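Local coordinates for protein ethylbenzene dehydrogenase alpha-subunit (Aromatoleum aromaticum, PDB 2IVF) that belongs to the molybdopterin oxidoreductase family and binds a molybdenum atom, an iron/sulfur cluster and the two nucleotide ligands MGD and MD1, at residues I198-G203 / D486-L491; M206-D211 / L491-K496; E686-I691 / K725-D730. All coordinates share one frame; numbering follows the deposited sequence.

Interaction 1 (I198-G203 / D486-L491); sequences IAWGAG and DNMVYL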
# COMPACT_ATOMS: atom_id res chain seq x y z
N ILE A 198 -0.65 22.90 1.40
CA ILE A 198 -0.32 24.13 2.06
C ILE A 198 1.16 24.12 2.42
O ILE A 198 1.85 25.08 2.23
CB ILE A 198 -1.18 24.35 3.33
CG1 ILE A 198 -2.69 24.43 2.99
CG2 ILE A 198 -0.75 25.61 4.10
CD1 ILE A 198 -3.61 24.27 4.21
N ALA A 199 1.66 22.98 2.89
CA ALA A 199 3.11 22.82 3.11
C ALA A 199 3.91 22.98 1.81
O ALA A 199 4.95 23.59 1.80
CB ALA A 199 3.37 21.45 3.72
N TRP A 200 3.41 22.43 0.71
CA TRP A 200 4.07 22.60 -0.60
C TRP A 200 4.07 24.09 -1.00
O TRP A 200 5.13 24.68 -1.34
CB TRP A 200 3.41 21.72 -1.70
CG TRP A 200 4.28 21.72 -2.91
CD1 TRP A 200 5.28 20.85 -3.21
CD2 TRP A 200 4.34 22.75 -3.90
NE1 TRP A 200 5.90 21.23 -4.37
CE2 TRP A 200 5.34 22.39 -4.82
CE3 TRP A 200 3.57 23.88 -4.16
CZ2 TRP A 200 5.65 23.15 -5.94
CZ3 TRP A 200 3.92 24.69 -5.28
CH2 TRP A 200 4.94 24.29 -6.15
N GLY A 201 2.88 24.68 -0.96
CA GLY A 201 2.75 26.13 -1.08
C GLY A 201 3.71 26.91 -0.23
O GLY A 201 4.40 27.79 -0.72
N ALA A 202 3.79 26.58 1.05
CA ALA A 202 4.74 27.28 1.95
C ALA A 202 6.19 27.21 1.45
O ALA A 202 6.87 28.23 1.33
CB ALA A 202 4.63 26.67 3.33
N GLY A 203 6.65 26.00 1.13
CA GLY A 203 8.05 25.77 0.75
C GLY A 203 8.36 26.49 -0.55
O GLY A 203 9.40 27.14 -0.70
N ASP A 486 -4.03 24.80 -8.97
CA ASP A 486 -4.20 26.25 -8.78
C ASP A 486 -4.09 26.64 -7.30
O ASP A 486 -3.47 27.67 -6.95
CB ASP A 486 -5.54 26.73 -9.36
CG ASP A 486 -5.62 26.56 -10.87
OD1 ASP A 486 -5.17 25.50 -11.36
OD2 ASP A 486 -6.13 27.44 -11.57
N ASN A 487 -4.67 25.81 -6.45
CA ASN A 487 -4.71 26.11 -5.01
C ASN A 487 -3.31 26.26 -4.43
O ASN A 487 -3.07 27.12 -3.61
CB ASN A 487 -5.53 25.07 -4.21
CG ASN A 487 -5.05 23.66 -4.39
OD1 ASN A 487 -4.85 23.20 -5.51
ND2 ASN A 487 -4.83 22.95 -3.29
N MET A 488 -2.38 25.45 -4.93
CA MET A 488 -0.99 25.52 -4.51
C MET A 488 -0.22 26.60 -5.22
O MET A 488 0.50 27.39 -4.57
CB MET A 488 -0.33 24.17 -4.73
CG MET A 488 -0.79 23.17 -3.76
SD MET A 488 -0.04 21.59 -4.09
CE MET A 488 -1.23 20.83 -5.19
N VAL A 489 -0.36 26.70 -6.55
CA VAL A 489 0.52 27.67 -7.23
C VAL A 489 0.12 29.11 -7.00
O VAL A 489 0.98 29.94 -6.89
CB VAL A 489 0.77 27.38 -8.73
CG1 VAL A 489 1.09 25.88 -8.94
CG2 VAL A 489 -0.41 27.79 -9.54
N TYR A 490 -1.17 29.44 -6.90
CA TYR A 490 -1.54 30.84 -6.54
C TYR A 490 -1.17 31.18 -5.09
O TYR A 490 -0.70 32.30 -4.79
CB TYR A 490 -3.02 31.12 -6.77
CG TYR A 490 -3.42 31.23 -8.22
CD1 TYR A 490 -3.35 32.44 -8.88
CD2 TYR A 490 -3.87 30.13 -8.91
CE1 TYR A 490 -3.72 32.54 -10.22
CE2 TYR A 490 -4.22 30.20 -10.23
CZ TYR A 490 -4.16 31.39 -10.88
OH TYR A 490 -4.50 31.49 -12.20
N LEU A 491 -1.39 30.23 -4.19
CA LEU A 491 -0.94 30.42 -2.82
C LEU A 491 0.57 30.67 -2.80
O LEU A 491 1.05 31.48 -2.02
CB LEU A 491 -1.28 29.21 -1.98
CG LEU A 491 -0.92 29.31 -0.51
CD1 LEU A 491 -1.69 30.42 0.13
CD2 LEU A 491 -1.21 27.97 0.18
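Trp-200 and Met-488 cross at about a right angle where two helices run side by side, and they form the apolar heart of the contact. The indole leaves its helix with CG anti to the backbone N (chi1 -169°), which carries its six-membered ring out toward the neighbouring helix. There Trp-200 CE3 rests 4.0 Å from Met-488 CB, which meets the ring obliquely. The methionine runs extended through chi2, which sets its sulfur beside the indole; the bend at the last torsion turns only the methyl CE. Met-488 SD lies 4.2 Å from Trp-200 CB and 5.1 Å from the centroid of the five-membered ring, 45° off the ring normal, so this is an oblique Met-aromatic contact.

Next to this pair the backbones themselves come close. Gly-201, with no side chain to hold the helices apart, places its CA 5.1 Å from Met-488 CA and 4.3 Å from Met-488 O. A branch of Leu-491 fills the other flank: its CD2 reaches across to within 4.4 Å of Ile-198 CA and packs by the same glycine. No hydrogen bond joins the two segments, and all five touching residues are buried, so the association is one of shape and apolar contact. The segment axes approach to 8.5 Å and run in nearly the same direction, with a crossing angle of -28°.

Trp-200 also meets the ring of Phe-204, and its side chain stands about 9 Å from the bound MD1. Around the two helices, Ile-198 and Leu-491 pack on helix 736-749, while Ala-199 and Ala-202 turn to helix 687-704, so helix 197-210 packs on 486-493 on one flank and on 687-704 on another, and Leu-491 also reaches Trp-688.

Interaction 2 (M206-D211 / L491-K496); sequences MTYLMD and LGVMSK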
# COMPACT_ATOMS: atom_id res chain seq x y z
N MET A 206 8.28 30.29 0.06
CA MET A 206 9.54 30.65 0.72
C MET A 206 10.69 30.76 -0.27
O MET A 206 11.40 31.75 -0.30
CB MET A 206 9.85 29.61 1.79
CG MET A 206 11.14 29.82 2.57
SD MET A 206 11.69 28.24 3.25
CE MET A 206 11.11 27.07 2.04
N THR A 207 10.86 29.73 -1.09
CA THR A 207 11.97 29.69 -2.02
C THR A 207 11.83 30.80 -3.04
O THR A 207 12.75 31.56 -3.29
CB THR A 207 12.07 28.30 -2.69
OG1 THR A 207 12.04 27.29 -1.65
CG2 THR A 207 13.37 28.21 -3.52
N TYR A 208 10.62 30.96 -3.56
CA TYR A 208 10.33 32.07 -4.47
C TYR A 208 10.60 33.46 -3.86
O TYR A 208 11.22 34.37 -4.48
CB TYR A 208 8.88 31.94 -4.89
CG TYR A 208 8.35 33.05 -5.71
CD1 TYR A 208 9.06 33.53 -6.82
CD2 TYR A 208 7.11 33.61 -5.43
CE1 TYR A 208 8.54 34.55 -7.59
CE2 TYR A 208 6.59 34.63 -6.19
CZ TYR A 208 7.31 35.10 -7.27
OH TYR A 208 6.79 36.12 -8.03
N LEU A 209 10.15 33.67 -2.63
CA LEU A 209 10.44 34.94 -2.00
C LEU A 209 11.95 35.17 -1.84
O LEU A 209 12.42 36.29 -1.95
CB LEU A 209 9.74 35.05 -0.66
CG LEU A 209 8.22 35.28 -0.72
CD1 LEU A 209 7.65 35.33 0.69
CD2 LEU A 209 7.93 36.58 -1.43
N MET A 210 12.70 34.09 -1.60
CA MET A 210 14.15 34.20 -1.36
C MET A 210 14.96 34.08 -2.64
O MET A 210 16.21 34.30 -2.65
CB MET A 210 14.60 33.11 -0.38
CG MET A 210 14.01 33.29 0.98
SD MET A 210 14.85 32.28 2.22
CE MET A 210 14.58 30.66 1.68
N ASP A 211 14.25 33.78 -3.73
CA ASP A 211 14.84 33.40 -5.02
C ASP A 211 15.84 32.25 -4.85
O ASP A 211 16.94 32.27 -5.40
CB ASP A 211 15.49 34.61 -5.70
CG ASP A 211 15.94 34.29 -7.12
OD1 ASP A 211 15.21 33.53 -7.79
OD2 ASP A 211 17.03 34.73 -7.52
N LEU A 491 -1.39 30.23 -4.19
CA LEU A 491 -0.94 30.42 -2.82
C LEU A 491 0.57 30.67 -2.80
O LEU A 491 1.05 31.48 -2.02
CB LEU A 491 -1.28 29.21 -1.98
CG LEU A 491 -0.92 29.31 -0.51
CD1 LEU A 491 -1.69 30.42 0.13
CD2 LEU A 491 -1.21 27.97 0.18
N GLY A 492 1.28 30.00 -3.69
CA GLY A 492 2.70 30.12 -3.75
C GLY A 492 3.22 31.44 -4.26
O GLY A 492 4.32 31.83 -3.87
N VAL A 493 2.46 32.13 -5.11
CA VAL A 493 2.99 33.36 -5.76
C VAL A 493 2.25 34.64 -5.50
O VAL A 493 2.83 35.70 -5.68
CB VAL A 493 3.16 33.20 -7.28
CG1 VAL A 493 4.12 32.01 -7.57
CG2 VAL A 493 1.82 32.99 -7.98
N MET A 494 1.00 34.59 -5.06
CA MET A 494 0.27 35.83 -4.97
C MET A 494 0.83 36.71 -3.88
O MET A 494 1.28 36.22 -2.85
CB MET A 494 -1.19 35.57 -4.72
CG MET A 494 -1.89 35.01 -5.94
SD MET A 494 -3.68 34.83 -5.72
CE MET A 494 -3.80 33.80 -4.25
N SER A 495 0.74 38.00 -4.09
CA SER A 495 1.16 38.96 -3.11
C SER A 495 0.03 39.34 -2.14
O SER A 495 0.29 39.91 -1.09
CB SER A 495 1.75 40.19 -3.78
OG SER A 495 0.77 40.85 -4.54
N LYS A 496 -1.21 39.00 -2.48
CA LYS A 496 -2.34 39.33 -1.64
C LYS A 496 -3.46 38.34 -1.90
O LYS A 496 -3.38 37.57 -2.86
CB LYS A 496 -2.79 40.75 -1.93
CG LYS A 496 -3.31 40.98 -3.30
CD LYS A 496 -3.31 42.47 -3.57
CE LYS A 496 -3.99 42.74 -4.90
NZ LYS A 496 -4.29 44.19 -5.07
O HOH W 1 4.21 36.89 -8.59
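The hydroxyl of Tyr-208 reaches Val-493 through a water: OH lies 2.8 Å from the water oxygen, which in turn donates a weak bond to Val-493 O at 3.4 Å. The bridge spans two helix C-termini. Helix 197-210 finishes in a Schellman motif with Asp-211, at positive phi, as its C-prime residue, and Met-494 is where the chain leaves helix 486-493.

Beneath the water the contact is apolar and small. In Tyr-208 a chi1 of 174° turns the phenol away from its own backbone N and toward Val-493, and the two side chains cross at about a right angle. The CD2-CE2 bond of the ring does the touching, obliquely: Tyr-208 CE2 is 3.8 Å from Val-493 CA and 3.9 Å from Val-493 CG1. Val-493 O lies at the ring edge, in its plane.

Next door, Arg-205 NH1 donates to Met-494 O and, weakly, to Leu-491 O, tying helix 197-210 to the chain as it leaves the second helix. Gly-492 O differs from these carbonyls: buried by the contact, it has no hydrogen-bonding partner in the model, and Tyr-208 CD2 lies 3.7 Å from it.

Interaction 3 (E686-I691 / K725-D730); sequences EEWDAI and KKFTMD. With MD1 (phosphoric acid 4-(2-amino-4-oxo-3,4,5,6,-tetrahydro-pteridin-6-yl)-2-hydroxy-3,4-dimercapto-but-3-en-yl ester guanylate ester), chain N.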
# COMPACT_ATOMS: atom_id res chain seq x y z
N GLU A 686 2.52 23.22 12.13
CA GLU A 686 2.15 23.16 10.73
C GLU A 686 3.31 23.72 9.95
O GLU A 686 4.01 24.62 10.41
CB GLU A 686 0.90 23.99 10.43
CG GLU A 686 -0.28 23.58 11.28
CD GLU A 686 -1.49 24.46 11.22
OE1 GLU A 686 -1.38 25.71 11.02
OE2 GLU A 686 -2.58 23.85 11.47
N GLU A 687 3.50 23.22 8.74
CA GLU A 687 4.69 23.59 7.96
C GLU A 687 4.68 25.07 7.57
O GLU A 687 5.72 25.75 7.60
CB GLU A 687 4.80 22.72 6.70
CG GLU A 687 5.15 21.22 6.93
CD GLU A 687 3.99 20.41 7.37
OE1 GLU A 687 2.85 20.92 7.31
OE2 GLU A 687 4.17 19.24 7.76
N TRP A 688 3.51 25.58 7.22
CA TRP A 688 3.38 27.03 6.91
C TRP A 688 3.88 27.89 8.07
O TRP A 688 4.63 28.85 7.87
CB TRP A 688 1.91 27.38 6.58
CG TRP A 688 1.73 28.78 6.17
CD1 TRP A 688 1.57 29.88 6.99
CD2 TRP A 688 1.66 29.26 4.83
NE1 TRP A 688 1.47 31.01 6.22
CE2 TRP A 688 1.48 30.65 4.90
CE3 TRP A 688 1.72 28.65 3.58
CZ2 TRP A 688 1.42 31.45 3.75
CZ3 TRP A 688 1.61 29.45 2.45
CH2 TRP A 688 1.47 30.82 2.54
N ASP A 689 3.44 27.54 9.28
CA ASP A 689 3.82 28.23 10.51
C ASP A 689 5.34 28.10 10.78
O ASP A 689 6.02 29.10 11.03
CB ASP A 689 3.03 27.67 11.68
CG ASP A 689 3.46 28.25 12.99
OD1 ASP A 689 3.60 29.49 13.07
OD2 ASP A 689 3.66 27.46 13.92
N ALA A 690 5.85 26.87 10.66
CA ALA A 690 7.30 26.58 10.75
C ALA A 690 8.12 27.43 9.81
O ALA A 690 9.10 28.07 10.25
CB ALA A 690 7.57 25.09 10.46
N ILE A 691 7.69 27.49 8.55
CA ILE A 691 8.37 28.29 7.53
C ILE A 691 8.20 29.76 7.78
O ILE A 691 9.14 30.57 7.61
CB ILE A 691 7.90 27.91 6.12
CG1 ILE A 691 8.44 26.52 5.78
CG2 ILE A 691 8.38 28.98 5.07
CD1 ILE A 691 7.70 25.75 4.69
N LYS A 725 6.75 39.37 6.19
CA LYS A 725 5.50 40.06 5.84
C LYS A 725 4.98 39.57 4.47
O LYS A 725 3.79 39.32 4.32
CB LYS A 725 5.60 41.60 5.94
CG LYS A 725 6.02 42.40 4.70
CD LYS A 725 6.07 43.91 5.04
CE LYS A 725 6.88 44.77 3.97
NZ LYS A 725 7.00 46.28 4.24
N LYS A 726 5.89 39.37 3.51
CA LYS A 726 5.49 38.91 2.20
C LYS A 726 4.95 37.50 2.28
O LYS A 726 3.88 37.24 1.76
CB LYS A 726 6.65 39.02 1.22
CG LYS A 726 6.82 40.45 0.74
CD LYS A 726 8.16 40.73 0.17
CE LYS A 726 8.37 40.08 -1.16
NZ LYS A 726 7.34 40.44 -2.16
N PHE A 727 5.66 36.61 2.96
CA PHE A 727 5.22 35.24 3.10
C PHE A 727 3.82 35.15 3.68
O PHE A 727 3.02 34.38 3.21
CB PHE A 727 6.19 34.45 3.98
CG PHE A 727 5.87 33.03 4.05
CD1 PHE A 727 6.27 32.18 3.03
CD2 PHE A 727 5.13 32.53 5.09
CE1 PHE A 727 5.94 30.85 3.06
CE2 PHE A 727 4.80 31.19 5.14
CZ PHE A 727 5.20 30.35 4.11
N THR A 728 3.56 35.89 4.74
CA THR A 728 2.29 35.78 5.43
C THR A 728 1.21 36.72 4.87
O THR A 728 0.09 36.83 5.46
CB THR A 728 2.48 36.08 6.96
OG1 THR A 728 2.88 37.44 7.12
CG2 THR A 728 3.48 35.15 7.65
N MET A 729 1.52 37.43 3.77
CA MET A 729 0.65 38.49 3.26
C MET A 729 0.28 39.43 4.41
O MET A 729 -0.90 39.64 4.73
CB MET A 729 -0.61 37.94 2.63
CG MET A 729 -0.38 37.14 1.37
SD MET A 729 -1.94 36.51 0.72
CE MET A 729 -1.42 35.22 -0.40
N ASP A 730 1.32 39.96 5.04
CA ASP A 730 1.19 40.93 6.14
C ASP A 730 0.27 40.42 7.25
O ASP A 730 -0.60 41.15 7.75
CB ASP A 730 0.76 42.30 5.61
CG ASP A 730 1.15 43.42 6.53
OD1 ASP A 730 2.11 43.26 7.34
OD2 ASP A 730 0.46 44.46 6.48
PB MD1 N . 9.77 11.16 -1.49
O3B MD1 N . 9.13 10.15 -0.46
O1B MD1 N . 8.79 12.25 -1.72
O2B MD1 N . 11.21 11.42 -1.22
O3A MD1 N . 9.78 10.27 -2.81
C10 MD1 N . 8.68 10.24 -3.74
C11 MD1 N . 9.06 9.14 -4.72
O11 MD1 N . 8.74 7.91 -3.99
C12 MD1 N . 8.19 9.21 -5.95
S12 MD1 N . 6.73 10.11 -5.97
C13 MD1 N . 8.49 8.49 -7.08
S13 MD1 N . 7.51 8.50 -8.45
C14 MD1 N . 9.72 7.68 -7.19
N15 MD1 N . 9.59 6.28 -7.42
C16 MD1 N . 10.69 5.45 -7.41
C15 MD1 N . 10.48 4.13 -7.77
O14 MD1 N . 9.34 3.70 -8.09
N17 MD1 N . 11.58 3.34 -7.66
C17 MD1 N . 12.83 3.85 -7.30
N16 MD1 N . 13.83 2.98 -7.26
N18 MD1 N . 12.99 5.15 -7.01
C20 MD1 N . 11.95 5.94 -7.07
N8 MD1 N . 12.12 7.27 -6.83
C7 MD1 N . 11.06 8.24 -6.79
PA MD1 N . 9.48 9.77 1.07
O1A MD1 N . 8.20 9.24 1.63
O2A MD1 N . 10.64 8.85 1.05
O5' MD1 N . 9.89 11.11 1.79
C5' MD1 N . 8.85 12.04 2.04
C4' MD1 N . 8.89 12.47 3.45
O4' MD1 N . 7.71 13.25 3.60
C1' MD1 N . 7.35 13.09 4.97
N9 MD1 N . 5.97 13.45 5.29
C4 MD1 N . 5.64 14.57 5.91
N3 MD1 N . 6.43 15.58 6.36
C2 MD1 N . 5.89 16.64 6.96
N2 MD1 N . 6.67 17.66 7.39
N1 MD1 N . 4.52 16.63 7.19
C6 MD1 N . 3.67 15.65 6.77
O6 MD1 N . 2.46 15.77 6.96
C5 MD1 N . 4.24 14.56 6.09
N7 MD1 N . 3.78 13.43 5.56
C8 MD1 N . 4.83 12.77 5.07
C2' MD1 N . 7.56 11.60 5.25
O2' MD1 N . 7.78 11.30 6.65
C3' MD1 N . 8.75 11.23 4.35
O3' MD1 N . 9.97 11.03 5.10
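Phe-727 and Trp-688 reach toward each other from opposite directions, both extending trans to their amide nitrogens (chi1 -176° for the tryptophan), and their rings overlap midway between the two segments. Phe-727 CE2 sits over one face of the indole, 3.4 Å from Trp-688 CE2. The planes are inclined by 35° with the six-membered-ring centroids 4.3 Å apart, an oblique aromatic pairing.

The far end of the phenyl ring is met by Ile-691, whose side chain crosses it at about a right angle and sets CG2 3.6 Å from Phe-727 CZ. Trp-688 slides its benzo part on past the phenyl to the backbone, so that its CZ2 lies 3.4 Å from Phe-727 O. That carbonyl accepts a bond from Arg-205 NE, and the indole NE1 donates to Leu-733 O, which fixes the rotation of the tryptophan.

Glu-687 serves a different partner. A bend at chi2 (79°) directs its carboxylate to MD1, where the single oxygen OE2 accepts from both N1, at 2.7 Å, and N2, at 3.0 Å. Lys-658 forms a salt bridge to the same oxygen and would help to keep it charged. The first turn of helix 687-704 thus joins an aromatic core to a carboxylate that reads the guanine N1-N2 edge in the nucleotide pocket of this molybdopterin oxidoreductase.

Overall arrangement
From the N terminus, helix 197-210 comes first and supplies one side of both interaction 1 and interaction 2. Some 280 residues later helix 486-493 returns alongside it, closing both long loops; the two contacts alternate along the chain and so cross, sharing Leu-491. Interaction 3 follows in series, a much shorter loop joining helix 687-704 to 723-727. In space all three lie together, their centres 9 to 11 Å apart. Ala-202 packs against Trp-688, Ile-691 and Phe-727, and Leu-209 against Lys-726 and Phe-727, so helix 197-210 touches both later helices, and Lys-496 also meets Met-729, tying the chain after helix 486-493 to the end of helix 723-727.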